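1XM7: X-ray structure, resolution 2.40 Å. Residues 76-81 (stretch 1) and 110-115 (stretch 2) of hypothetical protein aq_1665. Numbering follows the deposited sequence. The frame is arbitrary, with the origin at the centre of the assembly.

Stretch 1 76-81: LVMGNH
Stretch 2 110-115: LLSHYP

Two chain segments can pack closely without pairing their backbones, provided that side chains and a little water fill the gap between them. Residues 76-81 and 110-115 of hypothetical protein aq_1665 illustrate the principle. Their touching parts run in nearly the same direction, the vectors from CA 77 to CA 80 and from CA 111 to CA 114 differing by 7°, and together they bury 273 Å². In register, the CA of Val-77 lies 6.2 Å from the CA of Ser-112, and the CA of Gly-79 lies 5.4 Å from the CA of His-113. No clear direct hydrogen bond crosses the interface.

Stretch 2 enters as extended strand, with Leu-110 (phi/psi -95/127) buried but out of reach of its partner. Leu-111 (-113/120; chi1 m, chi2 t) turns its CA-to-CB bond toward stretch 1, where Val-77, itself in a strand (-120/108, chi1 t), points back. The apolar contact is loose, 4.4 Å between Leu-111 CB and Val-77 CG2, while Val-77 CG1 sits 3.9 Å from Leu-111 O. A compact branched residue suits this buried position, for it fills the space beside the neighbouring backbone with hydrocarbon alone.

At Ser-112 (-150/161, chi1 t) the alternation of an extended chain carries the side chain away, and its OG is hydrogen-bonded elsewhere in the structure. What it offers stretch 1 is backbone: its CA lies 4.0 Å from Val-77 CG1.

His-113 (-82/-35; chi1 169°, t; chi2 73°) breaks the extended course and points toward stretch 1. Gly-79 (-102/180) lies over one face of its imidazole, with Gly-79 CA 3.7 Å from the ring centroid and 19° off the ring normal, a CH-pi contact; Gly-79 CA to His-113 CG is 3.5 Å. Glycine fits here because an ideal CB at residue 79 would come within a tight 3.0 Å of His-113 ND1. Two waters complete the join. One donates to Met-78 O at 2.8 Å and accepts from His-113 N at 3.0 Å, linking the two backbones. The other accepts from Asn-80 N at 2.7 Å and, weakly, from His-113 NE2 at 2.9 Å. Met-78 (-55/133; chi1 m, chi2 t, chi3 p) thus contributes its carbonyl while its CA-to-CB bond points away.

Tyr-114 (-87/147; chi1 -52°, m; chi2 78°) starts sideways, but its long ring brings its end nearer to stretch 1. Tyr-114 OH reaches 3.3 Å from Asn-80 N and 3.5 Å from Asn-80 CB, and also lies 3.8 Å from Gly-79 C. The reach of tyrosine lets a residue beyond the closest backbone approach still cover the loop at Gly-79 and Asn-80 (-64/-30, chi1 t), and its hydroxyl is hydrogen-bonded elsewhere in the structure.

Pro-115 (-87/174, C-gamma endo) is buried beyond the contact, as stretch 1 departs through His-81 (-87/-13; chi1 t, chi2 77°), whose side-chain end leads away.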

ATOM      1  N   LEU A  76       7.574   2.296   4.757  1.00 28.53           N
ATOM      2  CA  LEU A  76       6.319   2.967   4.421  1.00 27.15           C
ATOM      3  C   LEU A  76       6.475   4.098   3.409  1.00 26.83           C
ATOM      4  O   LEU A  76       7.491   4.806   3.399  1.00 27.21           O
ATOM      5  CB  LEU A  76       5.662   3.543   5.693  1.00 26.05           C
ATOM      6  CG  LEU A  76       4.585   4.638   5.518  1.00 26.88           C
ATOM      7  CD1 LEU A  76       3.301   4.026   4.980  1.00 28.33           C
ATOM      8  CD2 LEU A  76       4.300   5.330   6.848  1.00 23.47           C
ATOM      9  N   VAL A  77       5.463   4.240   2.554  1.00 25.01           N
ATOM     10  CA  VAL A  77       5.398   5.317   1.578  1.00 23.33           C
ATOM     11  C   VAL A  77       4.108   5.996   2.016  1.00 22.85           C
ATOM     12  O   VAL A  77       3.010   5.451   1.854  1.00 21.87           O
ATOM     13  CB  VAL A  77       5.255   4.811   0.127  1.00 25.26           C
ATOM     14  CG1 VAL A  77       5.312   5.996  -0.839  1.00 24.20           C
ATOM     15  CG2 VAL A  77       6.368   3.819  -0.193  1.00 25.21           C
ATOM     16  N   MET A  78       4.263   7.174   2.602  1.00 21.83           N
ATOM     17  CA  MET A  78       3.164   7.955   3.143  1.00 20.47           C
ATOM     18  C   MET A  78       1.981   8.314   2.266  1.00 21.93           C
ATOM     19  O   MET A  78       2.128   8.774   1.138  1.00 22.06           O
ATOM     20  CB  MET A  78       3.734   9.224   3.766  1.00 17.52           C
ATOM     21  CG  MET A  78       4.729   8.922   4.875  1.00 16.63           C
ATOM     22  SD  MET A  78       5.447  10.350   5.609  1.00 13.74           S
ATOM     23  CE  MET A  78       4.191  10.779   6.694  1.00 17.68           C
ATOM     24  N   GLY A  79       0.798   8.092   2.830  1.00 23.25           N
ATOM     25  CA  GLY A  79      -0.458   8.412   2.175  1.00 25.98           C
ATOM     26  C   GLY A  79      -0.999   9.710   2.773  1.00 27.13           C
ATOM     27  O   GLY A  79      -0.383  10.288   3.671  1.00 26.94           O
ATOM     28  N   ASN A  80      -2.147  10.181   2.306  1.00 27.07           N
ATOM     29  CA  ASN A  80      -2.654  11.431   2.832  1.00 29.96           C
ATOM     30  C   ASN A  80      -3.012  11.422   4.311  1.00 31.80           C
ATOM     31  O   ASN A  80      -2.925  12.459   4.976  1.00 34.08           O
ATOM     32  CB  ASN A  80      -3.860  11.913   2.031  1.00 30.18           C
ATOM     33  CG  ASN A  80      -4.371  13.263   2.517  1.00 31.67           C
ATOM     34  OD1 ASN A  80      -5.537  13.393   2.901  1.00 34.03           O
ATOM     35  ND2 ASN A  80      -3.498  14.274   2.513  1.00 29.82           N
ATOM     36  N   HIS A  81      -3.417  10.278   4.849  1.00 32.63           N
ATOM     37  CA  HIS A  81      -3.779  10.265   6.254  1.00 33.93           C
ATOM     38  C   HIS A  81      -2.577  10.025   7.176  1.00 34.43           C
ATOM     39  O   HIS A  81      -2.670  10.223   8.387  1.00 34.35           O
ATOM     40  CB  HIS A  81      -4.868   9.230   6.526  1.00 35.90           C
ATOM     41  CG  HIS A  81      -5.493   9.364   7.884  1.00 39.99           C
ATOM     42  ND1 HIS A  81      -6.419  10.340   8.184  1.00 41.17           N
ATOM     43  CD2 HIS A  81      -5.301   8.665   9.029  1.00 41.07           C
ATOM     44  CE1 HIS A  81      -6.775  10.236   9.453  1.00 40.50           C
ATOM     45  NE2 HIS A  81      -6.111   9.227   9.989  1.00 40.47           N
ATOM     46  N   LEU A 110       8.103   1.974  -9.506  1.00 33.90           N
ATOM     47  CA  LEU A 110       7.746   3.179  -8.775  1.00 30.47           C
ATOM     48  C   LEU A 110       6.724   2.776  -7.724  1.00 29.67           C
ATOM     49  O   LEU A 110       5.699   2.155  -8.032  1.00 27.42           O
ATOM     50  CB  LEU A 110       7.100   4.221  -9.695  1.00 29.47           C
ATOM     51  CG  LEU A 110       7.202   5.719  -9.364  1.00 28.29           C
ATOM     52  CD1 LEU A 110       5.928   6.402  -9.801  1.00 27.41           C
ATOM     53  CD2 LEU A 110       7.430   5.960  -7.897  1.00 28.63           C
ATOM     54  N   LEU A 111       7.024   3.135  -6.482  1.00 28.84           N
ATOM     55  CA  LEU A 111       6.152   2.861  -5.357  1.00 26.64           C
ATOM     56  C   LEU A 111       5.634   4.198  -4.863  1.00 26.72           C
ATOM     57  O   LEU A 111       6.408   5.081  -4.473  1.00 26.73           O
ATOM     58  CB  LEU A 111       6.931   2.196  -4.232  1.00 26.82           C
ATOM     59  CG  LEU A 111       7.746   0.951  -4.566  1.00 28.70           C
ATOM     60  CD1 LEU A 111       8.477   0.520  -3.317  1.00 27.61           C
ATOM     61  CD2 LEU A 111       6.846  -0.163  -5.081  1.00 25.24           C
ATOM     62  N   SER A 112       4.322   4.348  -4.888  1.00 26.08           N
ATOM     63  CA  SER A 112       3.704   5.572  -4.426  1.00 25.71           C
ATOM     64  C   SER A 112       2.328   5.227  -3.867  1.00 26.88           C
ATOM     65  O   SER A 112       1.796   4.153  -4.144  1.00 29.22           O
ATOM     66  CB  SER A 112       3.568   6.544  -5.581  1.00 24.80           C
ATOM     67  OG  SER A 112       3.136   7.802  -5.111  1.00 26.44           O
ATOM     68  N   HIS A 113       1.757   6.113  -3.061  1.00 25.66           N
ATOM     69  CA  HIS A 113       0.437   5.859  -2.515  1.00 24.12           C
ATOM     70  C   HIS A 113      -0.607   6.243  -3.548  1.00 24.01           C
ATOM     71  O   HIS A 113      -1.643   5.605  -3.667  1.00 23.82           O
ATOM     72  CB  HIS A 113       0.207   6.693  -1.260  1.00 23.63           C
ATOM     73  CG  HIS A 113      -1.211   6.678  -0.782  1.00 23.04           C
ATOM     74  ND1 HIS A 113      -1.780   5.581  -0.169  1.00 22.17           N
ATOM     75  CD2 HIS A 113      -2.186   7.612  -0.860  1.00 22.29           C
ATOM     76  CE1 HIS A 113      -3.046   5.841   0.108  1.00 22.42           C
ATOM     77  NE2 HIS A 113      -3.318   7.066  -0.300  1.00 21.46           N
ATOM     78  N   TYR A 114      -0.311   7.296  -4.298  1.00 25.43           N
ATOM     79  CA  TYR A 114      -1.232   7.815  -5.295  1.00 26.44           C
ATOM     80  C   TYR A 114      -1.090   7.144  -6.633  1.00 26.95           C
ATOM     81  O   TYR A 114      -0.000   6.733  -7.014  1.00 26.26           O
ATOM     82  CB  TYR A 114      -1.037   9.329  -5.452  1.00 27.43           C
ATOM     83  CG  TYR A 114      -1.104  10.069  -4.133  1.00 27.63           C
ATOM     84  CD1 TYR A 114      -0.015  10.060  -3.255  1.00 27.99           C
ATOM     85  CD2 TYR A 114      -2.278  10.709  -3.725  1.00 27.12           C
ATOM     86  CE1 TYR A 114      -0.095  10.662  -2.005  1.00 29.55           C
ATOM     87  CE2 TYR A 114      -2.368  11.315  -2.470  1.00 28.96           C
ATOM     88  CZ  TYR A 114      -1.271  11.287  -1.616  1.00 29.86           C
ATOM     89  OH  TYR A 114      -1.344  11.879  -0.372  1.00 30.65           O
ATOM     90  N   PRO A 115      -2.206   7.014  -7.365  1.00 28.82           N
ATOM     91  CA  PRO A 115      -2.236   6.387  -8.692  1.00 29.79           C
ATOM     92  C   PRO A 115      -1.930   7.421  -9.771  1.00 30.66           C
ATOM     93  O   PRO A 115      -1.816   8.617  -9.482  1.00 31.15           O
ATOM     94  CB  PRO A 115      -3.674   5.890  -8.786  1.00 28.72           C
ATOM     95  CG  PRO A 115      -4.426   7.022  -8.137  1.00 26.41           C
ATOM     96  CD  PRO A 115      -3.579   7.317  -6.904  1.00 27.89           C
TER
HETATM   97  O   HOH W   1       2.814   8.430  -1.526  1.00 26.50           O
HETATM   98  O   HOH W   2      -4.453   8.930   1.581  1.00 24.83           O